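Local structure of uncharacterized N-acetyltransferase D2E76_00625 (Mycobacteroides abscessus, 6YCA) at the acetyl coenzyme *a site and the interface of chains A and C. The protein transfers acetyl groups from acetyl coenzyme A to amino groups as a GCN5-related N-acetyltransferase of the Eis family, but is unable to modify aminoglycosides. Sequence-based numbering; all coordinates share one arbitrary frame. Chains: chain A/B/C, Uncharacterized N-acetyltransferase D2E76_00625.

Contact 1: the acetyl coenzyme *a site. Residues chain A 42, 45-46, 99, 101-104, 109-115, 136, 138-139, 141-143, 145; chain B 273-274. With ACO (acetyl coenzyme *a), chain D.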
loop_
_atom_site.group_PDB
_atom_site.type_symbol
_atom_site.label_atom_id
_atom_site.label_comp_id
_atom_site.label_asym_id
_atom_site.label_seq_id
_atom_site.Cartn_x
_atom_site.Cartn_y
_atom_site.Cartn_z
ATOM N N PHE A 42 33.237 -1.330 15.126
ATOM C CA PHE A 42 32.516 -2.030 14.068
ATOM C C PHE A 42 31.024 -1.734 14.121
ATOM O O PHE A 42 30.396 -1.501 13.081
ATOM C CB PHE A 42 32.785 -3.534 14.139
ATOM C CG PHE A 42 31.890 -4.352 13.247
ATOM C CD1 PHE A 42 31.914 -4.179 11.873
ATOM C CD2 PHE A 42 31.039 -5.308 13.782
ATOM C CE1 PHE A 42 31.096 -4.931 11.050
ATOM C CE2 PHE A 42 30.220 -6.065 12.964
ATOM C CZ PHE A 42 30.247 -5.875 11.596
ATOM N N ALA A 45 30.417 1.653 12.696
ATOM C CA ALA A 45 30.520 1.684 11.240
ATOM C C ALA A 45 29.272 1.104 10.582
ATOM O O ALA A 45 28.817 1.617 9.554
ATOM C CB ALA A 45 31.776 0.942 10.787
ATOM N N MET A 46 28.704 0.039 11.164
ATOM C CA MET A 46 27.467 -0.552 10.654
ATOM C C MET A 46 26.255 0.342 10.875
ATOM O O MET A 46 25.206 0.101 10.267
ATOM C CB MET A 46 27.214 -1.913 11.304
ATOM C CG MET A 46 28.229 -2.993 10.985
ATOM S SD MET A 46 28.680 -3.103 9.239
ATOM C CE MET A 46 27.427 -4.247 8.666
ATOM N N VAL A 99 35.702 -14.107 7.296
ATOM C CA VAL A 99 36.004 -12.706 7.570
ATOM C C VAL A 99 34.731 -11.975 7.966
ATOM O O VAL A 99 33.665 -12.178 7.369
ATOM C CB VAL A 99 36.667 -12.055 6.345
ATOM C CG1 VAL A 99 36.891 -10.576 6.583
ATOM C CG2 VAL A 99 37.981 -12.750 6.034
ATOM N N HIS A 101 33.345 -8.384 10.849
ATOM C CA HIS A 101 33.680 -7.266 11.730
ATOM C C HIS A 101 34.476 -6.165 11.029
ATOM O O HIS A 101 35.158 -5.374 11.689
ATOM C CB HIS A 101 34.382 -7.730 13.009
ATOM C CG HIS A 101 33.611 -8.757 13.773
ATOM N ND1 HIS A 101 34.218 -9.719 14.552
ATOM C CD2 HIS A 101 32.279 -8.977 13.873
ATOM C CE1 HIS A 101 33.292 -10.486 15.099
ATOM N NE2 HIS A 101 32.107 -10.055 14.706
ATOM N N ILE A 102 34.417 -6.100 9.702
ATOM C CA ILE A 102 35.140 -5.076 8.956
ATOM C C ILE A 102 34.390 -3.758 9.082
ATOM O O ILE A 102 33.174 -3.701 8.866
ATOM C CB ILE A 102 35.283 -5.479 7.481
ATOM C CG1 ILE A 102 36.217 -6.679 7.329
ATOM C CG2 ILE A 102 35.795 -4.308 6.666
ATOM C CD1 ILE A 102 36.518 -7.025 5.892
ATOM N N GLY A 103 35.109 -2.692 9.424
ATOM C CA GLY A 103 34.494 -1.383 9.542
ATOM C C GLY A 103 35.464 -0.288 9.939
ATOM O O GLY A 103 36.429 -0.540 10.666
ATOM N N VAL A 104 35.234 0.928 9.444
ATOM C CA VAL A 104 36.034 2.097 9.789
ATOM C C VAL A 104 35.090 3.231 10.170
ATOM O O VAL A 104 34.050 3.419 9.528
ATOM C CB VAL A 104 36.946 2.505 8.611
ATOM C CG1 VAL A 104 37.744 3.755 8.943
ATOM C CG2 VAL A 104 37.879 1.361 8.244
ATOM N N THR A 109 37.393 7.529 6.958
ATOM C CA THR A 109 37.143 6.797 5.729
ATOM C C THR A 109 37.813 7.484 4.543
ATOM O O THR A 109 38.249 8.636 4.615
ATOM C CB THR A 109 35.643 6.656 5.483
ATOM O OG1 THR A 109 35.033 7.954 5.493
ATOM C CG2 THR A 109 35.013 5.782 6.558
ATOM N N ARG A 110 37.893 6.742 3.439
ATOM C CA ARG A 110 38.441 7.233 2.175
ATOM C C ARG A 110 39.899 7.654 2.338
ATOM O O ARG A 110 40.355 8.634 1.745
ATOM C CB ARG A 110 37.602 8.376 1.598
ATOM C CG ARG A 110 36.245 7.951 1.060
ATOM C CD ARG A 110 36.270 6.604 0.370
ATOM N NE ARG A 110 34.911 6.161 0.071
ATOM C CZ ARG A 110 34.125 5.535 0.941
ATOM N NH1 ARG A 110 34.565 5.272 2.165
ATOM N NH2 ARG A 110 32.898 5.170 0.591
ATOM N N ARG A 111 40.636 6.898 3.153
ATOM C CA ARG A 111 42.051 7.145 3.392
ATOM C C ARG A 111 42.907 5.914 3.122
ATOM O O ARG A 111 44.091 5.911 3.474
ATOM C CB ARG A 111 42.278 7.598 4.840
ATOM C CG ARG A 111 41.683 8.943 5.246
ATOM C CD ARG A 111 41.742 9.069 6.768
ATOM N NE ARG A 111 41.299 10.362 7.286
ATOM C CZ ARG A 111 42.126 11.358 7.604
ATOM N NH1 ARG A 111 43.439 11.209 7.470
ATOM N NH2 ARG A 111 41.644 12.501 8.071
ATOM N N GLY A 112 42.352 4.875 2.508
ATOM C CA GLY A 112 43.118 3.675 2.248
ATOM C C GLY A 112 43.236 2.723 3.417
ATOM O O GLY A 112 44.048 1.792 3.353
ATOM N N ILE A 113 42.450 2.919 4.482
ATOM C CA ILE A 113 42.613 2.102 5.683
ATOM C C ILE A 113 42.082 0.688 5.467
ATOM O O ILE A 113 42.720 -0.293 5.868
ATOM C CB ILE A 113 41.997 2.793 6.916
ATOM C CG1 ILE A 113 42.821 4.021 7.310
ATOM C CG2 ILE A 113 41.909 1.829 8.081
ATOM C CD1 ILE A 113 42.231 4.817 8.442
ATOM N N LEU A 114 40.914 0.553 4.835
ATOM C CA LEU A 114 40.392 -0.779 4.546
ATOM C C LEU A 114 41.337 -1.558 3.639
ATOM O O LEU A 114 41.549 -2.761 3.837
ATOM C CB LEU A 114 38.993 -0.694 3.937
ATOM C CG LEU A 114 38.437 -2.050 3.498
ATOM C CD1 LEU A 114 38.337 -2.956 4.701
ATOM C CD2 LEU A 114 37.083 -1.923 2.807
ATOM N N THR A 115 41.906 -0.893 2.631
ATOM C CA THR A 115 42.880 -1.558 1.775
ATOM C C THR A 115 44.054 -2.078 2.593
ATOM O O THR A 115 44.537 -3.194 2.365
ATOM C CB THR A 115 43.354 -0.600 0.680
ATOM O OG1 THR A 115 42.220 -0.107 -0.045
ATOM C CG2 THR A 115 44.300 -1.307 -0.282
ATOM N N ARG A 136 30.130 -11.914 4.273
ATOM C CA ARG A 136 28.812 -11.447 3.859
ATOM C C ARG A 136 28.908 -9.931 3.744
ATOM O O ARG A 136 29.073 -9.236 4.752
ATOM C CB ARG A 136 27.751 -11.863 4.875
ATOM C CG ARG A 136 27.726 -13.358 5.154
ATOM C CD ARG A 136 27.316 -14.153 3.927
ATOM N NE ARG A 136 27.407 -15.597 4.141
ATOM C CZ ARG A 136 28.453 -16.336 3.787
ATOM N NH1 ARG A 136 29.494 -15.774 3.191
ATOM N NH2 ARG A 136 28.457 -17.638 4.018
ATOM N N SER A 138 28.135 -6.059 3.353
ATOM C CA SER A 138 27.084 -5.086 3.624
ATOM C C SER A 138 26.758 -4.263 2.384
ATOM O O SER A 138 25.614 -3.827 2.207
ATOM C CB SER A 138 27.502 -4.180 4.781
ATOM O OG SER A 138 28.642 -3.420 4.428
ATOM N N GLU A 139 27.750 -4.025 1.534
ATOM C CA GLU A 139 27.563 -3.362 0.255
ATOM C C GLU A 139 28.245 -4.182 -0.830
ATOM O O GLU A 139 29.290 -4.798 -0.593
ATOM C CB GLU A 139 28.123 -1.933 0.289
ATOM C CG GLU A 139 27.101 -0.877 0.676
ATOM C CD GLU A 139 27.719 0.496 0.918
ATOM O OE1 GLU A 139 28.820 0.568 1.508
ATOM O OE2 GLU A 139 27.102 1.506 0.508
ATOM N N VAL A 141 29.717 -3.129 -3.422
ATOM C CA VAL A 141 30.661 -2.294 -4.152
ATOM C C VAL A 141 31.996 -2.174 -3.419
ATOM O O VAL A 141 32.793 -1.293 -3.723
ATOM C CB VAL A 141 30.067 -0.910 -4.469
ATOM C CG1 VAL A 141 28.841 -1.058 -5.304
ATOM C CG2 VAL A 141 29.739 -0.168 -3.181
ATOM N N ILE A 142 32.251 -3.050 -2.456
ATOM C CA ILE A 142 33.393 -2.905 -1.563
ATOM C C ILE A 142 34.516 -3.871 -1.909
ATOM O O ILE A 142 35.659 -3.459 -2.104
ATOM C CB ILE A 142 32.957 -3.050 -0.088
ATOM C CG1 ILE A 142 31.921 -1.989 0.280
ATOM C CG2 ILE A 142 34.160 -2.960 0.830
ATOM C CD1 ILE A 142 31.367 -2.168 1.671
ATOM N N TYR A 143 34.211 -5.165 -1.990
ATOM C CA TYR A 143 35.243 -6.183 -1.850
ATOM C C TYR A 143 35.753 -6.771 -3.160
ATOM O O TYR A 143 36.760 -7.487 -3.134
ATOM C CB TYR A 143 34.747 -7.303 -0.930
ATOM C CG TYR A 143 34.446 -6.815 0.466
ATOM C CD1 TYR A 143 35.460 -6.648 1.399
ATOM C CD2 TYR A 143 33.145 -6.503 0.846
ATOM C CE1 TYR A 143 35.184 -6.195 2.676
ATOM C CE2 TYR A 143 32.861 -6.051 2.117
ATOM C CZ TYR A 143 33.882 -5.898 3.026
ATOM O OH TYR A 143 33.596 -5.446 4.292
ATOM N N ARG A 145 37.259 -5.310 -5.599
ATOM C CA ARG A 145 38.573 -4.758 -5.893
ATOM C C ARG A 145 39.689 -5.486 -5.159
ATOM O O ARG A 145 40.858 -5.305 -5.512
ATOM C CB ARG A 145 38.621 -3.260 -5.579
ATOM C CG ARG A 145 38.216 -2.905 -4.165
ATOM C CD ARG A 145 38.419 -1.426 -3.869
ATOM N NE ARG A 145 37.786 -0.537 -4.845
ATOM C CZ ARG A 145 36.507 -0.168 -4.816
ATOM N NH1 ARG A 145 35.702 -0.611 -3.859
ATOM N NH2 ARG A 145 36.032 0.649 -5.747
ATOM N N ASP B 273 28.478 5.918 5.379
ATOM C CA ASP B 273 28.631 4.954 4.284
ATOM C C ASP B 273 27.452 3.993 4.115
ATOM O O ASP B 273 27.123 3.619 2.981
ATOM C CB ASP B 273 29.951 4.197 4.418
ATOM C CG ASP B 273 31.138 5.024 3.970
ATOM O OD1 ASP B 273 31.091 5.553 2.838
ATOM O OD2 ASP B 273 32.107 5.158 4.747
ATOM N N LEU B 274 26.816 3.558 5.199
ATOM C CA LEU B 274 25.751 2.566 5.061
ATOM C C LEU B 274 24.352 3.151 4.911
ATOM O O LEU B 274 23.402 2.390 4.699
ATOM C CB LEU B 274 25.786 1.548 6.207
ATOM C CG LEU B 274 26.742 0.374 5.993
ATOM C CD1 LEU B 274 26.651 -0.613 7.140
ATOM C CD2 LEU B 274 26.419 -0.308 4.672
HETATM N N1A ACO D . 31.170 2.424 -1.322
HETATM C C2A ACO D . 31.866 2.656 -2.443
HETATM N N3A ACO D . 33.196 2.628 -2.594
HETATM C C4A ACO D . 33.960 2.335 -1.512
HETATM C C5A ACO D . 33.343 2.074 -0.285
HETATM C C6A ACO D . 31.861 2.126 -0.200
HETATM N N6A ACO D . 31.231 1.878 0.973
HETATM N N7A ACO D . 34.301 1.813 0.621
HETATM C C8A ACO D . 35.485 1.904 -0.026
HETATM N N9A ACO D . 35.280 2.240 -1.312
HETATM C C1B ACO D . 36.350 2.407 -2.332
HETATM C C2B ACO D . 37.110 3.713 -2.102
HETATM O O2B ACO D . 36.554 4.766 -2.892
HETATM C C3B ACO D . 38.465 3.314 -2.685
HETATM O O3B ACO D . 38.393 3.436 -4.099
HETATM P P3B ACO D . 39.611 4.095 -4.918
HETATM O O7A ACO D . 39.845 5.496 -4.407
HETATM O O8A ACO D . 40.845 3.241 -4.735
HETATM O O9A ACO D . 39.223 4.135 -6.377
HETATM C C4B ACO D . 38.589 1.832 -2.347
HETATM O O4B ACO D . 37.270 1.329 -2.184
HETATM C C5B ACO D . 39.406 1.576 -1.085
HETATM O O5B ACO D . 38.865 2.400 -0.061
HETATM P P1A ACO D . 39.475 2.473 1.416
HETATM O O1A ACO D . 39.987 3.873 1.658
HETATM O O2A ACO D . 40.578 1.453 1.526
HETATM O O3A ACO D . 38.321 2.116 2.470
HETATM P P2A ACO D . 37.761 2.864 3.779
HETATM O O4A ACO D . 38.918 3.200 4.695
HETATM O O5A ACO D . 37.025 4.122 3.370
HETATM O O6A ACO D . 36.729 1.858 4.496
HETATM C CBP ACO D . 34.612 0.682 4.547
HETATM C CCP ACO D . 35.739 1.219 3.688
HETATM C CDP ACO D . 35.178 -0.197 5.653
HETATM C CEP ACO D . 33.670 -0.127 3.670
HETATM C CAP ACO D . 33.912 1.904 5.137
HETATM O OAP ACO D . 33.381 2.669 4.045
HETATM C C9P ACO D . 32.808 1.561 6.102
HETATM O O9P ACO D . 33.048 1.455 7.295
HETATM N N8P ACO D . 31.590 1.408 5.583
HETATM C C7P ACO D . 30.404 1.112 6.369
HETATM C C6P ACO D . 30.501 -0.193 7.150
HETATM C C5P ACO D . 30.604 -1.384 6.229
HETATM O O5P ACO D . 29.984 -1.415 5.176
HETATM N N4P ACO D . 31.417 -2.354 6.629
HETATM C C3P ACO D . 31.568 -3.566 5.854
HETATM C C2P ACO D . 30.840 -4.727 6.518
HETATM S S1P ACO D . 31.065 -6.177 5.550
HETATM C C ACO D . 31.620 -7.211 6.739
HETATM O O ACO D . 31.343 -6.975 7.903
HETATM C CH3 ACO D . 32.445 -8.407 6.361
#
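Acetyl coenzyme A (ACO), the acetyl donor, lies bent in the GNAT cleft of chain A between strand 93-104 and the start of helix 113-127, with a loop of chain B closing one side. The pyrophosphate is held by the GNAT phosphate-binding loop: the amide N of A:Arg110 points almost straight at ACO O5A (2.8 Å, 174° at H), and that of A:Gly112 meets ACO O1A at 2.7 Å. At the helix N-terminus, whose dipole would favour the negative charge, A:Thr115 grips ACO O2A with both its amide and OG1, the latter 2.8 Å away. The pantetheine runs beside strand 93-104 like an added strand; the amide N of A:Val104 makes a nearly straight bond to the carbonyl ACO O9P (3.1 Å), while N4P gives a weak bond to A:Ile102 O.

Adenine is read at its amino group ACO N6A, which donates to A:Glu139 OE1 (2.8 Å) from above the carboxylate plane. A:Arg110, bent at chi2 (-37°), folds back so that NH2 lies over both adenine rings as a cation-pi contact, while NH1 forms a salt bridge to O5A. B:Asp273 meets this guanidinium tip to tip, the planes nearly parallel (7°): OD1 forms a salt bridge with A:Arg110 NH2 (2.9 Å), and OD2 takes a weak bond from the pantetheine hydroxyl OAP. A:Arg145 lays its guanidinium against the ribose at C1B, turned there by a bond from NH1 to A:Val141 O. Near the thioester, A:Ser138 OG bonds O5P. A:Tyr143, by its family role probably the general acid that protonates the leaving thiolate, places its phenol OH 2.9 Å from ACO S1P.

Contact 2: the interface of chains A and C. Residues chain A 137-141, 150, 305-306, 309; chain C 294-297.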
loop_
_atom_site.group_PDB
_atom_site.type_symbol
_atom_site.label_atom_id
_atom_site.label_comp_id
_atom_site.label_asym_id
_atom_site.label_seq_id
_atom_site.Cartn_x
_atom_site.Cartn_y
_atom_site.Cartn_z
ATOM N N ALA A 137 28.791 -9.421 2.522
ATOM C CA ALA A 137 29.062 -8.015 2.261
ATOM C C ALA A 137 27.867 -7.145 2.628
ATOM O O ALA A 137 26.726 -7.444 2.262
ATOM C CB ALA A 137 29.429 -7.818 0.794
ATOM N N SER A 138 28.135 -6.059 3.353
ATOM C CA SER A 138 27.084 -5.086 3.624
ATOM C C SER A 138 26.758 -4.263 2.384
ATOM O O SER A 138 25.614 -3.827 2.207
ATOM C CB SER A 138 27.502 -4.180 4.781
ATOM O OG SER A 138 28.642 -3.420 4.428
ATOM N N GLU A 139 27.750 -4.025 1.534
ATOM C CA GLU A 139 27.563 -3.362 0.255
ATOM C C GLU A 139 28.245 -4.182 -0.830
ATOM O O GLU A 139 29.290 -4.798 -0.593
ATOM C CB GLU A 139 28.123 -1.933 0.289
ATOM C CG GLU A 139 27.101 -0.877 0.676
ATOM C CD GLU A 139 27.719 0.496 0.918
ATOM O OE1 GLU A 139 28.820 0.568 1.508
ATOM O OE2 GLU A 139 27.102 1.506 0.508
ATOM N N ALA A 140 27.631 -4.225 -2.007
ATOM C CA ALA A 140 28.171 -5.017 -3.102
ATOM C C ALA A 140 29.244 -4.277 -3.903
ATOM O O ALA A 140 29.664 -4.772 -4.955
ATOM C CB ALA A 140 27.040 -5.493 -4.016
ATOM N N VAL A 141 29.717 -3.129 -3.422
ATOM C CA VAL A 141 30.661 -2.294 -4.152
ATOM C C VAL A 141 31.996 -2.174 -3.419
ATOM O O VAL A 141 32.793 -1.293 -3.723
ATOM C CB VAL A 141 30.067 -0.910 -4.469
ATOM C CG1 VAL A 141 28.841 -1.058 -5.304
ATOM C CG2 VAL A 141 29.739 -0.168 -3.181
ATOM N N ILE A 150 31.407 -13.006 -6.048
ATOM C CA ILE A 150 30.155 -13.588 -5.570
ATOM C C ILE A 150 30.110 -15.050 -6.003
ATOM O O ILE A 150 29.951 -15.346 -7.190
ATOM C CB ILE A 150 28.938 -12.818 -6.084
ATOM C CG1 ILE A 150 29.004 -11.358 -5.636
ATOM C CG2 ILE A 150 27.673 -13.467 -5.572
ATOM C CD1 ILE A 150 27.854 -10.515 -6.145
ATOM N N ARG A 305 19.330 -12.850 -3.521
ATOM C CA ARG A 305 20.375 -11.930 -3.101
ATOM C C ARG A 305 21.715 -12.652 -3.137
ATOM O O ARG A 305 21.782 -13.876 -2.978
ATOM C CB ARG A 305 20.085 -11.380 -1.696
ATOM C CG ARG A 305 20.962 -10.206 -1.274
ATOM C CD ARG A 305 20.424 -9.552 -0.003
ATOM N NE ARG A 305 21.157 -8.343 0.367
ATOM C CZ ARG A 305 20.845 -7.120 -0.059
ATOM N NH1 ARG A 305 19.820 -6.944 -0.881
ATOM N NH2 ARG A 305 21.560 -6.069 0.333
ATOM N N ASP A 306 22.781 -11.885 -3.365
ATOM C CA ASP A 306 24.123 -12.446 -3.289
ATOM C C ASP A 306 24.406 -12.929 -1.873
ATOM O O ASP A 306 23.907 -12.373 -0.890
ATOM C CB ASP A 306 25.171 -11.400 -3.677
ATOM C CG ASP A 306 25.035 -10.107 -2.887
ATOM O OD1 ASP A 306 23.999 -9.425 -3.015
ATOM O OD2 ASP A 306 25.954 -9.786 -2.109
ATOM N N TRP A 309 30.674 -14.030 -0.722
ATOM C CA TRP A 309 31.730 -13.292 -1.407
ATOM C C TRP A 309 33.020 -14.057 -1.131
ATOM O O TRP A 309 33.581 -13.978 -0.035
ATOM C CB TRP A 309 31.802 -11.848 -0.923
ATOM C CG TRP A 309 30.662 -11.006 -1.400
ATOM C CD1 TRP A 309 29.385 -11.022 -0.932
ATOM C CD2 TRP A 309 30.688 -10.040 -2.460
ATOM N NE1 TRP A 309 28.616 -10.118 -1.622
ATOM C CE2 TRP A 309 29.392 -9.504 -2.567
ATOM C CE3 TRP A 309 31.683 -9.576 -3.326
ATOM C CZ2 TRP A 309 29.064 -8.525 -3.499
ATOM C CZ3 TRP A 309 31.354 -8.605 -4.252
ATOM C CH2 TRP A 309 30.056 -8.091 -4.330
ATOM N N THR C 294 29.320 -2.506 -11.559
ATOM C CA THR C 294 30.155 -2.451 -10.362
ATOM C C THR C 294 29.350 -2.751 -9.103
ATOM O O THR C 294 29.911 -3.225 -8.108
ATOM C CB THR C 294 30.811 -1.076 -10.242
ATOM O OG1 THR C 294 30.079 -0.131 -11.028
ATOM C CG2 THR C 294 32.229 -1.122 -10.761
ATOM N N ASP C 295 28.042 -2.487 -9.132
ATOM C CA ASP C 295 27.133 -2.711 -8.012
ATOM C C ASP C 295 26.162 -3.807 -8.418
ATOM O O ASP C 295 25.114 -3.521 -9.016
ATOM C CB ASP C 295 26.373 -1.424 -7.679
ATOM C CG ASP C 295 25.634 -1.506 -6.352
ATOM O OD1 ASP C 295 25.577 -2.606 -5.762
ATOM O OD2 ASP C 295 25.115 -0.464 -5.892
ATOM N N PRO C 296 26.469 -5.078 -8.147
ATOM C CA PRO C 296 25.539 -6.152 -8.533
ATOM C C PRO C 296 24.143 -6.011 -7.941
ATOM O O PRO C 296 23.167 -6.437 -8.576
ATOM C CB PRO C 296 26.243 -7.423 -8.037
ATOM C CG PRO C 296 27.675 -7.053 -7.934
ATOM C CD PRO C 296 27.712 -5.601 -7.562
ATOM N N ARG C 297 24.007 -5.397 -6.761
ATOM C CA ARG C 297 22.692 -5.229 -6.151
ATOM C C ARG C 297 21.870 -4.130 -6.805
ATOM O O ARG C 297 20.695 -3.964 -6.457
ATOM C CB ARG C 297 22.811 -4.997 -4.643
ATOM C CG ARG C 297 23.322 -6.207 -3.884
ATOM C CD ARG C 297 23.532 -5.899 -2.416
ATOM N NE ARG C 297 24.205 -6.998 -1.733
ATOM C CZ ARG C 297 24.695 -6.927 -0.499
ATOM N NH1 ARG C 297 24.594 -5.802 0.199
ATOM N NH2 ARG C 297 25.297 -7.980 0.032
#
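The guanidinium of C:Arg297 is covered on both faces by chain A: the backbone N of A:Ala140 lies over one, offset toward the rim, and CZ of A:Arg305 over the other. The A:Arg305 guanidinium crosses it obliquely, the planes 38° apart; nearby carbonyls and the A:Asp306 carboxylate would help to neutralise the two positive groups. At the edge of the C:Arg297 guanidinium, in its plane, stand the carbonyl O of A:Ala137 and the carboxylate of A:Asp306. The indole of A:Trp309 is likewise sandwiched, between A:Ala137 CB and A:Ile150 CG1.

A:Asp306 forms a salt bridge with C:Arg297 side-on, offering a syn lone pair from each oxygen: NE reaches OD1 at 2.8 Å (164° at H) and NH2 reaches OD2 at 2.9 Å. The anti lone pair of OD2 receives the indole NE1 of A:Trp309 at 2.7 Å, so two donors grip this oxygen and the carboxylate rotation is fixed from within chain A. With CG between backbone N and carbonyl carbon (chi1 53°), the carboxylate is presented to both partners. NH2 of C:Arg297 also donates to A:Ala137 O at 2.7 Å, from above the carbonyl plane, and NH1 adds a weak bond to A:Ser138 O. The arginine is extended from CG to NE, which carries its tip across the boundary.

Around its stem lies mostly carbon packing. The ring of C:Pro296 rests its CD on A:Ala140 CB (3.6 Å) and its CG near A:Ile150 CD1, while the A:Val141 and C:Asp295 side chains cross obliquely, CG1 touching CB and the carboxylate carbon CG.

The patch belongs to a two-fold symmetric interface between copies of one protein, probably biological, and has a twin with the chains exchanged. In the fold, chain C contributes 3-10 helix 296-298 and the loop residues just before it, which dock against the loop after strand 132-135, the start of strand 149-160 and the middle of strand 299-312 of chain A.

Contact 1 and contact 2 lie about 12 Å apart, measured between the centres of their C-alpha atoms, and share A:Ser138, A:Glu139 and A:Val141 in the loop following strand 132-135. In this loop backbone and side chains divide the work: side chains of A:Ser138 and A:Glu139 serve the cofactor, whereas carbonyls of the loop meet chain C, and A:Val141 turns one methyl to each. Chain B completes the pocket of contact 1 and chain C forms contact 2, so each donor site adjoins two neighbours of the deposited hexamer. Chain C docking may steady the shared loop, although the structure alone does not show any coupling.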